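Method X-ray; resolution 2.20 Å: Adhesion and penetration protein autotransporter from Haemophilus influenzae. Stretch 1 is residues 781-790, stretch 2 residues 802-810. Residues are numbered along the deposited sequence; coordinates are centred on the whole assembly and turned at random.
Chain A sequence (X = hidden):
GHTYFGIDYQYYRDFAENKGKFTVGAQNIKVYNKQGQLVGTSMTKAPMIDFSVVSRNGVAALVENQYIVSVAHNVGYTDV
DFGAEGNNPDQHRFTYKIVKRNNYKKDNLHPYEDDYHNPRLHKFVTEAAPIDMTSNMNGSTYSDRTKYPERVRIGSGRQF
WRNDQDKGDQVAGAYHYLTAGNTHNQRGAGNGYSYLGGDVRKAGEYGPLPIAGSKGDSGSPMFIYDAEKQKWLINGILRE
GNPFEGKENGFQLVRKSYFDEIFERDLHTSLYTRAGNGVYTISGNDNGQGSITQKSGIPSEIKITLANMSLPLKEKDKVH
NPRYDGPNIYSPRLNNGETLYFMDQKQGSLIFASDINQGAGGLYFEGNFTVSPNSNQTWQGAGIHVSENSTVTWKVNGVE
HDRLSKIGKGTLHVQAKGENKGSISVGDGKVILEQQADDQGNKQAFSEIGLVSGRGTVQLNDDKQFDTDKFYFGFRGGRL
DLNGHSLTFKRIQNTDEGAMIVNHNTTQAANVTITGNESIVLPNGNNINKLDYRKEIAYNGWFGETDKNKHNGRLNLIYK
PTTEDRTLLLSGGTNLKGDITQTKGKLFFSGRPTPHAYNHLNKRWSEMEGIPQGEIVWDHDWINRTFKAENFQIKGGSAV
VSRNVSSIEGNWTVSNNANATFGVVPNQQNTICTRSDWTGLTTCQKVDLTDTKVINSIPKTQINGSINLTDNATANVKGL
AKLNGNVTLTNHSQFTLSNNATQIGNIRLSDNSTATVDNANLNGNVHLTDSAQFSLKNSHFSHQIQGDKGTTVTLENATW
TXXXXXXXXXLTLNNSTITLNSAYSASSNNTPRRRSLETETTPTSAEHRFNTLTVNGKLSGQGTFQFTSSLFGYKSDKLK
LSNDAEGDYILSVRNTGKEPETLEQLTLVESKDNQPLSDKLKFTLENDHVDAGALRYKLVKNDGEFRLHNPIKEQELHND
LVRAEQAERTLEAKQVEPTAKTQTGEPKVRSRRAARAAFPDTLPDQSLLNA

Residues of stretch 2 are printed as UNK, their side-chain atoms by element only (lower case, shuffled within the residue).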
# COMPACT_ATOMS: atom_id res chain seq x y z
N PHE A 781 -3.39 21.46 -1.48
CA PHE A 781 -2.99 20.07 -1.37
C PHE A 781 -3.67 19.45 -0.16
O PHE A 781 -3.77 20.10 0.90
CB PHE A 781 -1.48 19.99 -1.24
CG PHE A 781 -0.94 18.60 -1.12
CD1 PHE A 781 -1.01 17.72 -2.19
CD2 PHE A 781 -0.34 18.18 0.05
CE1 PHE A 781 -0.50 16.44 -2.09
CE2 PHE A 781 0.17 16.90 0.17
CZ PHE A 781 0.09 16.03 -0.90
N SER A 782 -4.14 18.22 -0.30
CA SER A 782 -4.94 17.58 0.74
C SER A 782 -4.49 16.16 1.03
O SER A 782 -5.29 15.32 1.45
CB SER A 782 -6.41 17.56 0.33
OG SER A 782 -6.60 16.73 -0.81
N HIS A 783 -3.21 15.88 0.81
CA HIS A 783 -2.67 14.54 1.07
C HIS A 783 -1.50 14.56 2.05
O HIS A 783 -1.21 15.57 2.69
CB HIS A 783 -2.32 13.83 -0.23
CG HIS A 783 -3.51 13.54 -1.10
ND1 HIS A 783 -4.15 12.32 -1.11
CD2 HIS A 783 -4.19 14.33 -1.96
CE1 HIS A 783 -5.17 12.37 -1.95
NE2 HIS A 783 -5.22 13.58 -2.48
N GLN A 784 -0.83 13.42 2.18
CA GLN A 784 0.19 13.24 3.22
C GLN A 784 1.57 13.73 2.78
O GLN A 784 1.97 13.53 1.63
CB GLN A 784 0.25 11.76 3.64
CG GLN A 784 -1.00 11.26 4.38
CD GLN A 784 -1.05 9.74 4.57
OE1 GLN A 784 -0.02 9.06 4.63
NE2 GLN A 784 -2.26 9.19 4.65
N ILE A 785 2.28 14.39 3.69
CA ILE A 785 3.70 14.68 3.47
C ILE A 785 4.55 14.15 4.62
O ILE A 785 4.31 14.46 5.78
CB ILE A 785 3.98 16.19 3.31
CG1 ILE A 785 3.07 16.80 2.25
CG2 ILE A 785 5.44 16.40 2.93
CD1 ILE A 785 3.32 18.27 2.03
N GLN A 786 5.55 13.35 4.28
CA GLN A 786 6.44 12.76 5.27
C GLN A 786 7.89 13.16 4.98
O GLN A 786 8.41 12.88 3.90
CB GLN A 786 6.30 11.23 5.27
CG GLN A 786 7.54 10.46 5.71
CD GLN A 786 7.72 10.45 7.22
OE1 GLN A 786 6.74 10.40 7.97
NE2 GLN A 786 8.97 10.50 7.67
N GLY A 787 8.52 13.82 5.94
CA GLY A 787 9.90 14.25 5.76
C GLY A 787 10.73 14.03 7.01
O GLY A 787 10.33 14.42 8.10
N ASP A 788 11.88 13.39 6.85
CA ASP A 788 12.75 13.17 8.00
C ASP A 788 14.08 13.88 7.88
O ASP A 788 14.28 14.73 7.01
CB ASP A 788 12.93 11.67 8.29
CG ASP A 788 13.32 10.87 7.06
OD1 ASP A 788 14.42 11.11 6.53
OD2 ASP A 788 12.52 10.00 6.65
N LYS A 789 15.00 13.52 8.77
CA LYS A 789 16.20 14.30 9.04
C LYS A 789 16.89 14.86 7.81
O LYS A 789 17.28 14.11 6.91
CB LYS A 789 17.17 13.46 9.89
CG LYS A 789 16.57 12.97 11.20
CD LYS A 789 17.56 12.15 12.01
CE LYS A 789 17.07 11.96 13.44
NZ LYS A 789 15.66 11.48 13.47
N GLY A 790 17.04 16.18 7.78
CA GLY A 790 17.72 16.87 6.69
C GLY A 790 16.78 17.56 5.72
O GLY A 790 17.13 18.58 5.11
N UNK A 802 -4.02 18.64 6.06
CA UNK A 802 -3.44 17.39 6.53
C UNK A 802 -4.53 16.33 6.69
O UNK A 802 -5.61 16.62 7.20
c UNK A 802 -1.52 16.83 8.13
c UNK A 802 -2.77 17.64 7.88
c UNK A 802 -0.75 19.14 9.38
s UNK A 802 -0.75 17.38 9.65
N UNK A 803 -4.24 15.10 6.25
CA UNK A 803 -5.21 14.00 6.31
C UNK A 803 -5.08 13.17 7.60
O UNK A 803 -6.05 12.52 8.00
c UNK A 803 -4.83 13.12 5.11
c UNK A 803 -3.58 13.77 4.50
c UNK A 803 -3.03 14.70 5.52
N UNK A 804 -3.90 13.20 8.21
CA UNK A 804 -3.60 12.40 9.39
C UNK A 804 -2.31 12.87 10.07
O UNK A 804 -1.65 13.79 9.58
o UNK A 804 -2.37 10.73 8.12
c UNK A 804 -3.46 10.92 9.00
N UNK A 805 -1.96 12.25 11.19
CA UNK A 805 -0.70 12.55 11.86
C UNK A 805 0.44 12.60 10.85
O UNK A 805 0.52 11.76 9.96
o UNK A 805 -2.06 12.61 14.25
c UNK A 805 -1.13 11.78 14.24
o UNK A 805 -0.78 11.14 15.26
c UNK A 805 -0.39 11.51 12.95
N UNK A 806 1.33 13.57 11.01
CA UNK A 806 2.38 13.82 10.03
C UNK A 806 3.67 14.26 10.69
O UNK A 806 3.65 15.01 11.67
c UNK A 806 3.17 15.68 8.52
c UNK A 806 1.96 14.92 9.03
o UNK A 806 1.27 14.33 7.92
N UNK A 807 4.79 13.81 10.15
CA UNK A 807 6.09 14.25 10.63
C UNK A 807 6.92 14.90 9.53
O UNK A 807 7.02 14.39 8.42
c UNK A 807 6.88 13.10 11.26
o UNK A 807 6.11 12.53 12.32
c UNK A 807 8.21 13.59 11.80
N UNK A 808 7.50 16.02 9.86
CA UNK A 808 8.40 16.70 8.96
C UNK A 808 9.63 17.10 9.72
O UNK A 808 9.67 17.08 10.91
c UNK A 808 5.87 19.15 7.41
c UNK A 808 6.47 17.01 6.47
c UNK A 808 7.74 17.94 8.38
c UNK A 808 6.40 17.83 7.70
N UNK A 809 10.66 17.45 9.00
CA UNK A 809 11.86 17.93 9.60
C UNK A 809 11.94 19.43 9.72
O UNK A 809 11.68 19.99 10.75
c UNK A 809 14.36 17.57 9.40
c UNK A 809 14.41 16.98 10.75
n UNK A 809 15.17 17.58 11.58
c UNK A 809 13.03 17.49 8.76
o UNK A 809 13.79 15.98 11.04
N UNK A 810 12.28 20.09 8.63
CA UNK A 810 12.14 21.51 8.50
C UNK A 810 10.93 21.85 7.67
O UNK A 810 10.57 21.13 6.79
c UNK A 810 13.41 22.12 7.92
o UNK A 810 14.83 21.93 9.84
c UNK A 810 14.66 21.67 8.67
n UNK A 810 15.53 21.02 7.97

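Position 802 carries an unbranched chain of two carbons, a sulfur and a terminal carbon. Its CB points away from stretch 1, and nothing in the side chain comes within contact distance. This is Met802, a flexible apolar chain suited to its buried site. At 803 three carbons close a ring onto the backbone N. Its CB points toward stretch 1, and a ring carbon lies 3.3 Å from His783 C and 3.6 Å from Gln784 CG. The ring identifies Pro803, whose compact, rigid apolar surface packs against stretch 1 without needing a polar partner.

Position 804 has one carbon and one oxygen. The oxygen is 3.8 Å from Gln784 NE2, a polar approach too long to count as a firm tie. This is Ser804, and the small side chain fits beside the longer glutamine. At 805 the second of two carbons bears two oxygens, a carboxylate that stays out of reach of stretch 1. Asp805 is exposed, as suits a charge, and its OD1 is hydrogen-bonded elsewhere in the structure.

The strand begins at 806, where one carbon carries an oxygen and a carbon. The methyl carbon of 806 sits 3.2 Å from Ile785 O, while the hydroxyl is near carbonyls of its own stretch. This is the beta-branched pattern of Thr806. Position 807 repeats the pattern, its CB 4.3 Å from Gln786 OE1. Thr807 likewise has the beta-branching that favours extended backbone, and its hydroxyl suits a partly exposed site.

At 808 there are four carbons, forked at the second. Although the CB points sideways, the end of the chain comes nearer: a terminal carbon of the fork at 808 lies 3.7 Å from Ile785 CG2. This is Leu808, and the apolar pairing is appropriate to two buried residues. At 809 the third of three carbons carries an oxygen and a nitrogen. The CB of 809 points toward stretch 1 and lies 3.5 Å from Asp788 O; the next carbon of 809 is 3.4 Å from Gly790 N. This is Gln809, whose aliphatic part lies along the backbone. Position 810 has one carbon fewer before its amide, and the nitrogen of 810 lies 4.1 Å from Gly790 O. This is Asn810, whose amide finds hydrogen-bond partners outside this contact.

The two short strands run in the same general direction, their axes 41° apart. One hydrogen bond joins them, Gly787 N to Thr807 O at 3.0 Å and nearly straight. CA-H...O contacts reinforce it, including Leu808 CA to Gly787 O at 3.1 Å. Around this backbone link, Pro803 and Gln809 cover neighbouring segments, and the Ile785–Leu808 pair adds apolar packing.

Stretch 2, residues 802-810: MPSDTTLQN
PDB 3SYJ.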